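CopC (Methylosinus trichosporium OB3b, PDB 5ICU) binds copper(II) and, as a cupredoxin-like member of the periplasmic CopC family, probably takes part in copper homeostasis. Local coordinates at residues A[66-71]-A[93-98]. Sequence-based numbering, arbitrary orientation.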
loop_
_atom_site.group_PDB
_atom_site.type_symbol
_atom_site.label_atom_id
_atom_site.label_comp_id
_atom_site.label_asym_id
_atom_site.label_seq_id
_atom_site.Cartn_x
_atom_site.Cartn_y
_atom_site.Cartn_z
ATOM N N PRO A 66 0.551 8.887 -6.576
ATOM C CA PRO A 66 1.077 10.149 -7.142
ATOM C C PRO A 66 2.474 10.389 -6.627
ATOM O O PRO A 66 3.000 9.645 -5.803
ATOM C CB PRO A 66 0.134 11.202 -6.563
ATOM C CG PRO A 66 -0.217 10.629 -5.224
ATOM C CD PRO A 66 -0.291 9.128 -5.385
ATOM N N GLU A 67 3.141 11.400 -7.152
ATOM C CA GLU A 67 4.430 11.799 -6.698
ATOM C C GLU A 67 4.376 12.210 -5.261
ATOM O O GLU A 67 3.605 13.120 -4.917
ATOM C CB GLU A 67 4.952 12.952 -7.571
ATOM C CG GLU A 67 6.337 13.438 -7.210
ATOM C CD GLU A 67 7.457 12.434 -7.451
ATOM O OE1 GLU A 67 7.241 11.430 -8.133
ATOM O OE2 GLU A 67 8.613 12.700 -7.014
ATOM N N LEU A 68 5.133 11.508 -4.436
ATOM C CA LEU A 68 5.184 11.741 -3.007
ATOM C C LEU A 68 6.378 12.596 -2.612
ATOM O O LEU A 68 7.518 12.233 -2.879
ATOM C CB LEU A 68 5.257 10.420 -2.251
ATOM C CG LEU A 68 4.117 9.403 -2.467
ATOM C CD1 LEU A 68 4.325 8.242 -1.542
ATOM C CD2 LEU A 68 2.754 10.012 -2.263
ATOM N N ALA A 69 6.086 13.679 -1.889
ATOM C CA ALA A 69 7.087 14.509 -1.287
ATOM C C ALA A 69 7.930 13.727 -0.301
ATOM O O ALA A 69 7.473 12.748 0.290
ATOM C CB ALA A 69 6.419 15.685 -0.601
ATOM N N VAL A 70 9.160 14.121 -0.104
ATOM C CA VAL A 70 10.024 13.572 0.902
ATOM C C VAL A 70 9.312 13.646 2.258
ATOM O O VAL A 70 8.701 14.668 2.600
ATOM C CB VAL A 70 11.393 14.337 0.893
ATOM C CG1 VAL A 70 12.189 14.051 2.123
ATOM C CG2 VAL A 70 12.171 14.025 -0.362
ATOM N N GLY A 71 9.410 12.556 3.004
ATOM C CA GLY A 71 8.841 12.432 4.327
ATOM C C GLY A 71 8.258 11.045 4.555
ATOM O O GLY A 71 8.451 10.114 3.773
ATOM N N PHE A 93 6.291 3.923 5.892
ATOM C CA PHE A 93 7.559 3.948 5.125
ATOM C C PHE A 93 7.952 5.392 4.935
ATOM O O PHE A 93 7.151 6.274 5.118
ATOM C CB PHE A 93 7.479 3.193 3.803
ATOM C CG PHE A 93 6.693 3.894 2.745
ATOM C CD1 PHE A 93 5.341 3.753 2.663
ATOM C CD2 PHE A 93 7.333 4.719 1.804
ATOM C CE1 PHE A 93 4.617 4.390 1.681
ATOM C CE2 PHE A 93 6.620 5.358 0.830
ATOM C CZ PHE A 93 5.256 5.212 0.748
ATOM N N THR A 94 9.221 5.605 4.580
ATOM C CA THR A 94 9.758 6.953 4.397
ATOM C C THR A 94 10.356 7.118 3.023
ATOM O O THR A 94 11.063 6.231 2.535
ATOM C CB THR A 94 10.824 7.247 5.461
ATOM O OG1 THR A 94 10.242 7.168 6.777
ATOM C CG2 THR A 94 11.362 8.662 5.265
ATOM N N VAL A 95 10.004 8.243 2.394
ATOM C CA VAL A 95 10.645 8.699 1.142
ATOM C C VAL A 95 11.772 9.615 1.555
ATOM O O VAL A 95 11.547 10.676 2.106
ATOM C CB VAL A 95 9.644 9.428 0.237
ATOM C CG1 VAL A 95 10.312 9.916 -1.033
ATOM C CG2 VAL A 95 8.467 8.504 -0.111
ATOM N N ASP A 96 12.989 9.150 1.320
ATOM C CA ASP A 96 14.193 9.965 1.544
ATOM C C ASP A 96 14.467 10.904 0.362
ATOM O O ASP A 96 14.096 10.616 -0.751
ATOM C CB ASP A 96 15.427 9.058 1.664
ATOM C CG ASP A 96 15.477 8.185 2.887
ATOM O OD1 ASP A 96 14.800 8.495 3.866
ATOM O OD2 ASP A 96 16.264 7.204 2.836
ATOM N N PRO A 97 15.170 12.019 0.610
ATOM C CA PRO A 97 15.675 12.836 -0.491
ATOM C C PRO A 97 16.817 12.108 -1.211
ATOM O O PRO A 97 17.581 11.365 -0.618
ATOM C CB PRO A 97 16.179 14.101 0.210
ATOM C CG PRO A 97 16.517 13.638 1.577
ATOM C CD PRO A 97 15.589 12.531 1.920
ATOM N N HIS A 98 16.879 12.316 -2.514
ATOM C CA HIS A 98 18.021 11.857 -3.314
ATOM C C HIS A 98 18.802 13.017 -3.920
ATOM O O HIS A 98 19.706 12.808 -4.743
ATOM C CB HIS A 98 17.610 10.861 -4.417
ATOM C CG HIS A 98 16.534 11.360 -5.302
ATOM N ND1 HIS A 98 15.234 10.936 -5.157
ATOM C CD2 HIS A 98 16.543 12.240 -6.327
ATOM C CE1 HIS A 98 14.478 11.582 -6.027
ATOM N NE2 HIS A 98 15.244 12.358 -6.757
#
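With CG1 anti to the backbone N (chi1 166°), Val70 sets this methyl 3.7 Å from Pro97 CD. Its other methyl, CG2, lies 3.7 Å from Pro97 CA, and the two side chains cross at about a right angle. In Val95 the same anti torsion (chi1 179°) places CG1 near Leu68 O and Val70 CA, while CB, by the position of the backbone, stands 4.0 Å from Ala69 O. Leu68 CD1 meets CZ at the edge of the Phe93 ring, near its plane, 3.9 Å away, these side chains also crossing at about a right angle. In the β-sandwich of this cupredoxin-like domain, the loop leaving strand 60-64 crosses here to the second sheet, where strand 71-80 starts antiparallel to the end of strand 86-95. Gly71 and Val95 form a hydrogen-bonded pair: Gly71 N donates to a lone pair of Val95 O at 3.0 Å, and Val95 N to Gly71 O at 2.8 Å, tilted 22° from that carbonyl plane. The backbone angles of Gly71 would jam a CB against the carbonyl oxygen of Val70, which calls for glycine. Tyr73 OH hydrogen-bonds Ala69 O, while beyond Val95 the side chain of Asp96 bonds His14 ND1 through OD1.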